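Local coordinates for protein SusD homolog (Bacteroides thetaiotaomicron VPI-5482, PDB 3IHV) that probably binds glycans at the outer membrane and is likely to take part in their uptake, as other SusD-family proteins do, at residues Leu25-Thr30 and Tyr89-Phe94; Val205-Ala210 and Glu221-Thr226; Gln484-Glu489 and Pro500-Ala505. All coordinates share one frame; numbering follows the deposited sequence.

Contact 1 (Leu25-Thr30 and Tyr89-Phe94); sequences LGVYRT and YRANDF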
loop_
_atom_site.group_PDB
_atom_site.type_symbol
_atom_site.label_atom_id
_atom_site.label_comp_id
_atom_site.label_asym_id
_atom_site.label_seq_id
_atom_site.Cartn_x
_atom_site.Cartn_y
_atom_site.Cartn_z
ATOM N N LEU A 25 -5.228 -20.672 0.646
ATOM C CA LEU A 25 -5.202 -19.835 -0.531
ATOM C C LEU A 25 -6.494 -19.015 -0.664
ATOM O O LEU A 25 -6.460 -17.922 -1.214
ATOM C CB LEU A 25 -4.900 -20.672 -1.785
ATOM C CG LEU A 25 -3.436 -21.183 -1.880
ATOM C CD1 LEU A 25 -3.282 -21.996 -3.173
ATOM C CD2 LEU A 25 -2.418 -20.120 -1.830
ATOM N N GLY A 26 -7.607 -19.525 -0.144
ATOM C CA GLY A 26 -8.849 -18.762 -0.113
ATOM C C GLY A 26 -8.794 -17.547 0.815
ATOM O O GLY A 26 -9.493 -16.530 0.594
ATOM N N VAL A 27 -7.979 -17.626 1.874
ATOM C CA VAL A 27 -7.771 -16.484 2.740
ATOM C C VAL A 27 -6.997 -15.414 1.951
ATOM O O VAL A 27 -7.359 -14.225 1.948
ATOM C CB VAL A 27 -7.008 -16.844 4.058
ATOM C CG1 VAL A 27 -6.975 -15.611 5.007
ATOM C CG2 VAL A 27 -7.677 -18.066 4.756
ATOM N N TYR A 28 -5.913 -15.831 1.308
ATOM C CA TYR A 28 -5.175 -14.929 0.449
ATOM C C TYR A 28 -6.019 -14.279 -0.642
ATOM O O TYR A 28 -5.806 -13.108 -0.960
ATOM C CB TYR A 28 -4.049 -15.648 -0.252
ATOM C CG TYR A 28 -2.795 -15.867 0.591
ATOM C CD1 TYR A 28 -1.844 -14.875 0.693
ATOM C CD2 TYR A 28 -2.566 -17.078 1.231
ATOM C CE1 TYR A 28 -0.684 -15.053 1.420
ATOM C CE2 TYR A 28 -1.423 -17.273 1.983
ATOM C CZ TYR A 28 -0.456 -16.269 2.040
ATOM O OH TYR A 28 0.716 -16.401 2.751
ATOM N N ARG A 29 -6.938 -15.035 -1.235
ATOM C CA ARG A 29 -7.725 -14.527 -2.356
ATOM C C ARG A 29 -8.487 -13.273 -1.943
ATOM O O ARG A 29 -8.798 -12.451 -2.788
ATOM C CB ARG A 29 -8.654 -15.632 -2.854
ATOM C CG ARG A 29 -9.473 -15.373 -4.073
ATOM C CD ARG A 29 -10.259 -16.698 -4.398
ATOM N NE ARG A 29 -9.333 -17.838 -4.465
ATOM C CZ ARG A 29 -9.409 -19.000 -3.786
ATOM N NH1 ARG A 29 -10.460 -19.333 -3.035
ATOM N NH2 ARG A 29 -8.434 -19.889 -3.940
ATOM N N THR A 30 -8.760 -13.095 -0.645
ATOM C CA THR A 30 -9.459 -11.888 -0.179
ATOM C C THR A 30 -8.755 -10.627 -0.706
ATOM O O THR A 30 -9.403 -9.643 -1.142
ATOM C CB THR A 30 -9.552 -11.832 1.352
ATOM O OG1 THR A 30 -9.910 -13.119 1.863
ATOM C CG2 THR A 30 -10.601 -10.823 1.793
ATOM N N TYR A 89 -12.759 -13.553 8.890
ATOM C CA TYR A 89 -13.589 -14.741 9.037
ATOM C C TYR A 89 -12.866 -15.950 8.407
ATOM O O TYR A 89 -12.785 -17.028 8.989
ATOM C CB TYR A 89 -14.948 -14.527 8.358
ATOM C CG TYR A 89 -15.801 -15.762 8.431
ATOM C CD1 TYR A 89 -15.659 -16.783 7.517
ATOM C CD2 TYR A 89 -16.718 -15.922 9.452
ATOM C CE1 TYR A 89 -16.410 -17.951 7.626
ATOM C CE2 TYR A 89 -17.500 -17.070 9.551
ATOM C CZ TYR A 89 -17.326 -18.075 8.633
ATOM O OH TYR A 89 -18.074 -19.229 8.761
ATOM N N ARG A 90 -12.352 -15.755 7.203
ATOM C CA ARG A 90 -11.661 -16.848 6.488
ATOM C C ARG A 90 -10.434 -17.298 7.258
ATOM O O ARG A 90 -10.198 -18.500 7.401
ATOM C CB ARG A 90 -11.312 -16.435 5.081
ATOM C CG ARG A 90 -12.561 -16.315 4.180
ATOM C CD ARG A 90 -12.226 -15.591 2.917
ATOM N NE ARG A 90 -13.386 -15.461 2.046
ATOM C CZ ARG A 90 -13.407 -14.774 0.909
ATOM N NH1 ARG A 90 -12.343 -14.095 0.483
ATOM N NH2 ARG A 90 -14.524 -14.745 0.195
ATOM N N ALA A 91 -9.670 -16.343 7.766
ATOM C CA ALA A 91 -8.509 -16.681 8.585
ATOM C C ALA A 91 -8.922 -17.444 9.838
ATOM O O ALA A 91 -8.341 -18.493 10.168
ATOM C CB ALA A 91 -7.711 -15.413 8.936
ATOM N N ASN A 92 -9.894 -16.897 10.570
ATOM C CA ASN A 92 -10.431 -17.563 11.771
ATOM C C ASN A 92 -10.887 -18.985 11.458
ATOM O O ASN A 92 -10.587 -19.946 12.194
ATOM C CB ASN A 92 -11.636 -16.787 12.344
ATOM C CG ASN A 92 -11.264 -15.472 13.062
ATOM O OD1 ASN A 92 -10.130 -15.240 13.443
ATOM N ND2 ASN A 92 -12.266 -14.630 13.273
ATOM N N ASP A 93 -11.630 -19.135 10.361
ATOM C CA ASP A 93 -12.183 -20.423 9.969
ATOM C C ASP A 93 -11.058 -21.438 9.723
ATOM O O ASP A 93 -11.078 -22.561 10.229
ATOM C CB ASP A 93 -12.989 -20.224 8.682
ATOM C CG ASP A 93 -13.626 -21.495 8.187
ATOM O OD1 ASP A 93 -14.484 -22.067 8.915
ATOM O OD2 ASP A 93 -13.216 -21.937 7.079
ATOM N N PHE A 94 -10.073 -21.021 8.946
ATOM C CA PHE A 94 -8.906 -21.861 8.659
ATOM C C PHE A 94 -8.181 -22.295 9.934
ATOM O O PHE A 94 -7.864 -23.470 10.098
ATOM C CB PHE A 94 -7.929 -21.115 7.740
ATOM C CG PHE A 94 -6.675 -21.887 7.480
ATOM C CD1 PHE A 94 -6.654 -22.858 6.496
ATOM C CD2 PHE A 94 -5.555 -21.682 8.239
ATOM C CE1 PHE A 94 -5.529 -23.623 6.274
ATOM C CE2 PHE A 94 -4.397 -22.473 8.028
ATOM C CZ PHE A 94 -4.407 -23.418 7.022
#
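With chi1 of Arg90 at -71°, CG stands beside its own backbone N, and from there the chain runs extended to NE, out toward Thr30, whose OG1 likewise lies beside the backbone N. The two side chains cross obliquely and join through one hydrogen bond, from Arg90 NH1 to Thr30 OG1 at 3.0 Å. The hydroxyl sits at the edge of the guanidinium, 14° out of its plane, and the bond is moderately straight at 151°. Thr30 OG1 in turn donates to Val27 O over 2.8 Å. Threonine suits this place because its one hydroxyl accepts from Arg90 and donates to Val27 O. That carbonyl also takes the backbone N of Thr30, from the same face of its plane as OG1.

The segments belong to helices 17-29 and 75-101 in the N-terminal part of the SusD-like helical fold; they run antiparallel, and the axes of 25-29 and 89-94 pass 9.0 Å apart. Beside the polar link the packing is mostly van der Waals, around the buried Val27. Its CG1 faces Ala91, meeting CB at 4.0 Å, while CG2 faces Arg90 and Phe94, lying 3.7 Å from Arg90 O and also touching Phe94 CB. A branched valine serves both sides, and the small CB of Ala91 accommodates Val27 CG1 against the helix. Gly26 offers its O to Arg90 CD at 3.7 Å, a van der Waals contact with the aliphatic part of the arginine. Farther out, Arg90 NE forms a salt bridge with Glu3, and Phe94 packs on Tyr116 and Ala120 of helix 107-135.

Contact 2 (Val205-Ala210 and Glu221-Thr226); sequences VYATWA and EAAAKT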
loop_
_atom_site.group_PDB
_atom_site.type_symbol
_atom_site.label_atom_id
_atom_site.label_comp_id
_atom_site.label_asym_id
_atom_site.label_seq_id
_atom_site.Cartn_x
_atom_site.Cartn_y
_atom_site.Cartn_z
ATOM N N VAL A 205 3.767 -2.011 11.812
ATOM C CA VAL A 205 2.736 -2.014 12.866
ATOM C C VAL A 205 3.235 -1.328 14.092
ATOM O O VAL A 205 2.559 -0.455 14.631
ATOM C CB VAL A 205 2.312 -3.483 13.167
ATOM C CG1 VAL A 205 1.526 -3.613 14.508
ATOM C CG2 VAL A 205 1.567 -4.084 11.961
ATOM N N TYR A 206 4.438 -1.683 14.559
ATOM C CA TYR A 206 4.973 -1.006 15.722
ATOM C C TYR A 206 5.198 0.479 15.493
ATOM O O TYR A 206 4.911 1.282 16.388
ATOM C CB TYR A 206 6.299 -1.610 16.182
ATOM C CG TYR A 206 6.220 -2.971 16.862
ATOM C CD1 TYR A 206 5.345 -3.189 17.929
ATOM C CD2 TYR A 206 7.147 -3.944 16.587
ATOM C CE1 TYR A 206 5.292 -4.437 18.581
ATOM C CE2 TYR A 206 7.149 -5.166 17.259
ATOM C CZ TYR A 206 6.244 -5.394 18.279
ATOM O OH TYR A 206 6.226 -6.609 18.937
ATOM N N ALA A 207 5.729 0.846 14.328
ATOM C CA ALA A 207 5.957 2.277 14.036
ATOM C C ALA A 207 4.630 3.065 14.079
ATOM O O ALA A 207 4.582 4.180 14.592
ATOM C CB ALA A 207 6.640 2.438 12.645
ATOM N N THR A 208 3.566 2.473 13.555
ATOM C CA THR A 208 2.254 3.150 13.479
ATOM C C THR A 208 1.666 3.261 14.902
ATOM O O THR A 208 1.151 4.310 15.299
ATOM C CB THR A 208 1.303 2.447 12.496
ATOM O OG1 THR A 208 1.946 2.272 11.204
ATOM C CG2 THR A 208 -0.034 3.232 12.366
ATOM N N TRP A 209 1.782 2.178 15.678
ATOM C CA TRP A 209 1.347 2.120 17.067
ATOM C C TRP A 209 2.012 3.206 17.897
ATOM O O TRP A 209 1.376 3.791 18.802
ATOM C CB TRP A 209 1.682 0.734 17.602
ATOM C CG TRP A 209 1.079 0.286 18.862
ATOM C CD1 TRP A 209 0.453 1.019 19.847
ATOM C CD2 TRP A 209 1.159 -1.043 19.347
ATOM N NE1 TRP A 209 0.061 0.188 20.877
ATOM C CE2 TRP A 209 0.506 -1.079 20.597
ATOM C CE3 TRP A 209 1.706 -2.221 18.831
ATOM C CZ2 TRP A 209 0.387 -2.260 21.342
ATOM C CZ3 TRP A 209 1.573 -3.397 19.577
ATOM C CH2 TRP A 209 0.923 -3.397 20.804
ATOM N N ALA A 210 3.281 3.510 17.579
ATOM C CA ALA A 210 4.030 4.575 18.229
ATOM C C ALA A 210 3.572 5.975 17.823
ATOM O O ALA A 210 3.803 6.933 18.555
ATOM C CB ALA A 210 5.530 4.433 17.918
ATOM N N GLU A 221 11.126 1.648 19.836
ATOM C CA GLU A 221 12.153 0.680 20.144
ATOM C C GLU A 221 11.778 -0.698 19.599
ATOM O O GLU A 221 12.616 -1.382 19.056
ATOM C CB GLU A 221 12.365 0.613 21.654
ATOM C CG GLU A 221 13.297 -0.498 22.091
ATOM C CD GLU A 221 13.533 -0.517 23.564
ATOM O OE1 GLU A 221 12.985 0.347 24.295
ATOM O OE2 GLU A 221 14.294 -1.404 23.977
ATOM N N ALA A 222 10.497 -1.082 19.709
ATOM C CA ALA A 222 10.058 -2.391 19.207
ATOM C C ALA A 222 10.194 -2.438 17.690
ATOM O O ALA A 222 10.635 -3.442 17.110
ATOM C CB ALA A 222 8.610 -2.693 19.651
ATOM N N ALA A 223 9.806 -1.351 17.014
ATOM C CA ALA A 223 9.928 -1.286 15.550
ATOM C C ALA A 223 11.412 -1.448 15.152
ATOM O O ALA A 223 11.767 -2.216 14.241
ATOM C CB ALA A 223 9.385 0.073 15.043
ATOM N N ALA A 224 12.270 -0.701 15.817
ATOM C CA ALA A 224 13.699 -0.735 15.515
ATOM C C ALA A 224 14.299 -2.128 15.774
ATOM O O ALA A 224 15.092 -2.598 14.985
ATOM C CB ALA A 224 14.456 0.325 16.340
ATOM N N LYS A 225 13.951 -2.748 16.907
ATOM C CA LYS A 225 14.482 -4.084 17.225
ATOM C C LYS A 225 14.012 -5.153 16.232
ATOM O O LYS A 225 14.769 -6.059 15.867
ATOM C CB LYS A 225 14.151 -4.461 18.649
ATOM C CG LYS A 225 14.976 -3.626 19.621
ATOM C CD LYS A 225 14.777 -4.007 21.070
ATOM C CE LYS A 225 15.794 -3.278 21.931
ATOM N NZ LYS A 225 15.672 -3.676 23.343
ATOM N N THR A 226 12.762 -5.055 15.824
ATOM C CA THR A 226 12.198 -5.969 14.847
ATOM C C THR A 226 12.901 -5.795 13.503
ATOM O O THR A 226 13.344 -6.766 12.883
ATOM C CB THR A 226 10.700 -5.741 14.716
ATOM O OG1 THR A 226 10.113 -5.895 16.004
ATOM C CG2 THR A 226 10.078 -6.770 13.756
#
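Tyr206 and Ala223 bring their CA atoms to 5.0 Å where helices 195-210 and 219-232 pack antiparallel, the axes of 205-210 and 221-226 lying 8.0 Å apart at 165°. So close an approach suits alanine, and three of them line the interface. Ala222 CB sits over the centre of the Tyr206 ring, 3.5 Å from the centroid and 6° off the normal, a CH-pi contact. Tyr206 CB, at the root of the same side chain, rests 3.7 Å from Ala223 CB, which also touches Ala207. At the ring's edge, CE2 meets Thr226 OG1 at 3.3 Å, the two side chains crossing at about a right angle. That hydroxyl is already engaged: Thr226 OG1 donates to Ala222 O at 2.7 Å, which also accepts from Thr226 N on the other face of the carbonyl. The threonine thus presents its oxygen to the ring while its hydrogen is spent within its own helix. Beyond the contact, Tyr206 OH bonds to Glu167 of helix 159-176, and Ala223 touches Ala407 of helix 397-412. The pair forms an antiparallel helical hairpin of consecutive helices, in a family grouped with the TPR clan of helical proteins.

Contact 3 (Gln484-Glu489 and Pro500-Ala505); sequences QATAKE and PNYSVA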
loop_
_atom_site.group_PDB
_atom_site.type_symbol
_atom_site.label_atom_id
_atom_site.label_comp_id
_atom_site.label_asym_id
_atom_site.label_seq_id
_atom_site.Cartn_x
_atom_site.Cartn_y
_atom_site.Cartn_z
ATOM N N GLN A 484 -3.232 21.453 3.997
ATOM C CA GLN A 484 -3.287 22.913 4.034
ATOM C C GLN A 484 -2.030 23.545 3.453
ATOM O O GLN A 484 -2.106 24.478 2.673
ATOM C CB GLN A 484 -3.488 23.367 5.495
ATOM C CG GLN A 484 -4.909 23.088 5.980
ATOM C CD GLN A 484 -5.902 24.095 5.427
ATOM O OE1 GLN A 484 -5.721 25.299 5.578
ATOM N NE2 GLN A 484 -6.939 23.610 4.764
ATOM N N ALA A 485 -0.875 22.987 3.780
ATOM C CA ALA A 485 0.378 23.566 3.295
ATOM C C ALA A 485 0.533 23.320 1.795
ATOM O O ALA A 485 1.083 24.174 1.074
ATOM C CB ALA A 485 1.567 22.990 4.062
ATOM N N THR A 486 0.087 22.153 1.344
ATOM C CA THR A 486 0.120 21.817 -0.074
ATOM C C THR A 486 -0.743 22.804 -0.887
ATOM O O THR A 486 -0.325 23.278 -1.965
ATOM C CB THR A 486 -0.276 20.368 -0.331
ATOM O OG1 THR A 486 0.620 19.509 0.395
ATOM C CG2 THR A 486 -0.201 20.070 -1.850
ATOM N N ALA A 487 -1.918 23.130 -0.354
ATOM C CA ALA A 487 -2.797 24.115 -0.991
ATOM C C ALA A 487 -2.067 25.450 -1.186
ATOM O O ALA A 487 -2.086 26.029 -2.276
ATOM C CB ALA A 487 -4.104 24.295 -0.188
ATOM N N LYS A 488 -1.404 25.936 -0.137
ATOM C CA LYS A 488 -0.632 27.195 -0.228
ATOM C C LYS A 488 0.470 27.119 -1.265
ATOM O O LYS A 488 0.615 28.011 -2.101
ATOM C CB LYS A 488 0.049 27.510 1.099
ATOM C CG LYS A 488 -0.892 27.695 2.201
ATOM C CD LYS A 488 -0.236 28.155 3.493
ATOM C CE LYS A 488 -1.308 28.243 4.611
ATOM N NZ LYS A 488 -0.769 28.454 6.005
ATOM N N GLU A 489 1.227 26.025 -1.231
ATOM C CA GLU A 489 2.352 25.864 -2.133
ATOM C C GLU A 489 1.961 25.806 -3.596
ATOM O O GLU A 489 2.624 26.410 -4.433
ATOM C CB GLU A 489 3.207 24.668 -1.730
ATOM C CG GLU A 489 3.889 24.812 -0.342
ATOM C CD GLU A 489 5.059 25.802 -0.323
ATOM O OE1 GLU A 489 5.584 26.178 -1.391
ATOM O OE2 GLU A 489 5.427 26.228 0.788
ATOM N N PRO A 500 -5.015 26.670 -8.875
ATOM C CA PRO A 500 -4.645 25.327 -9.289
ATOM C C PRO A 500 -5.624 24.303 -8.701
ATOM O O PRO A 500 -6.266 24.579 -7.694
ATOM C CB PRO A 500 -3.270 25.152 -8.638
ATOM C CG PRO A 500 -3.359 25.984 -7.420
ATOM C CD PRO A 500 -4.170 27.172 -7.785
ATOM N N ASN A 501 -5.736 23.142 -9.328
ATOM C CA ASN A 501 -6.580 22.065 -8.799
ATOM C C ASN A 501 -6.061 21.478 -7.497
ATOM O O ASN A 501 -4.951 20.943 -7.460
ATOM C CB ASN A 501 -6.638 20.877 -9.754
ATOM C CG ASN A 501 -7.227 21.198 -11.101
ATOM O OD1 ASN A 501 -7.944 22.190 -11.286
ATOM N ND2 ASN A 501 -6.901 20.335 -12.085
ATOM N N TYR A 502 -6.869 21.511 -6.431
ATOM C CA TYR A 502 -6.493 20.825 -5.177
ATOM C C TYR A 502 -7.751 20.742 -4.327
ATOM O O TYR A 502 -7.818 21.255 -3.200
ATOM C CB TYR A 502 -5.324 21.528 -4.426
ATOM C CG TYR A 502 -4.654 20.618 -3.440
ATOM C CD1 TYR A 502 -4.066 19.430 -3.850
ATOM C CD2 TYR A 502 -4.589 20.944 -2.103
ATOM C CE1 TYR A 502 -3.461 18.596 -2.937
ATOM C CE2 TYR A 502 -4.017 20.128 -1.200
ATOM C CZ TYR A 502 -3.446 18.964 -1.587
ATOM O OH TYR A 502 -2.871 18.120 -0.631
ATOM N N SER A 503 -8.738 20.042 -4.880
ATOM C CA SER A 503 -10.069 19.988 -4.271
ATOM C C SER A 503 -10.079 19.394 -2.876
ATOM O O SER A 503 -10.848 19.810 -2.016
ATOM C CB SER A 503 -11.014 19.229 -5.209
ATOM O OG SER A 503 -12.315 19.190 -4.651
ATOM N N VAL A 504 -9.182 18.454 -2.614
ATOM C CA VAL A 504 -9.068 17.843 -1.288
ATOM C C VAL A 504 -8.950 18.898 -0.184
ATOM O O VAL A 504 -9.516 18.710 0.886
ATOM C CB VAL A 504 -7.929 16.775 -1.221
ATOM C CG1 VAL A 504 -6.530 17.412 -1.472
ATOM C CG2 VAL A 504 -7.954 16.024 0.108
ATOM N N ALA A 505 -8.256 20.018 -0.428
ATOM C CA ALA A 505 -8.161 21.073 0.622
ATOM C C ALA A 505 -9.491 21.744 0.973
ATOM O O ALA A 505 -9.649 22.268 2.064
ATOM C CB ALA A 505 -7.150 22.175 0.240
HETATM O O HOH W 1 -8.288 21.226 4.208
#
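Apolar contacts between Thr486, Ala487, Tyr502 and Ala505 make up most of this interface. Tyr502 CG is anti to the backbone N, beside the carbonyl carbon (chi1 -161°). Its ring lies against helix 479-493, where Thr486 CG2 sits over one face, 3.4 Å from Tyr502 CZ, and the two side chains cross at about a right angle. The threonine's methyl suits a flat aromatic surface, while its OG1 bonds back to Thr482 O of its own helix. Ala487 approaches the same ring obliquely with its backbone N, and its CB comes to 3.9 Å from Tyr502 CD2. Ala487 CB also meets Ala505 CB at 3.7 Å. Two alanines meeting here let the chain pass close to the helix. On the tyrosine's own segment, Val504 CG1 lies over a ring face, offset toward the rim.

Polar contact across the segments runs through water. Gln484 is bent at chi2 (-76°), which turns CD back; its NE2 donates to a water at 2.8 Å, and the water donates to Ala505 O at 2.7 Å. Gln484 NE2 and Ala505 O are themselves 4.1 Å apart. The long side chain with its polar amide suits this partly exposed margin. Tyr502 OH is held elsewhere, by Thr49 O.

An alanine in place of Tyr502 would probably leave Thr486 CG2 without the face it packs on and Thr49 O without its hydroxyl partner, opening a gap between loop and helix.

The arrangement is a helix followed by a returning loop: after helix 479-493 the chain folds back along it and enters the short helix 504-507, within the C-terminal SusD-family region.

Overall arrangement
The three contacts follow one another along the chain in series, each closing before the next opens. Contact 1 pairs helices 17-29 and 75-101, contact 2 pairs helices 195-210 and 219-232, and contact 3 joins helix 479-493 to the chain leading into helix 504-507; no helix is shared. The centres of contacts 1 and 2 are about 26 Å apart, those of 2 and 3 about 32 Å, and those of 1 and 3 about 41 Å, on opposite sides of the chain's centre. None touches another. Contact 1 and segment 205-210 belong to the N-terminal starch-binding region and contact 3 to the C-terminal SusD region of this helix-rich single chain, held twice by helix pairing and once by loop-to-helix packing.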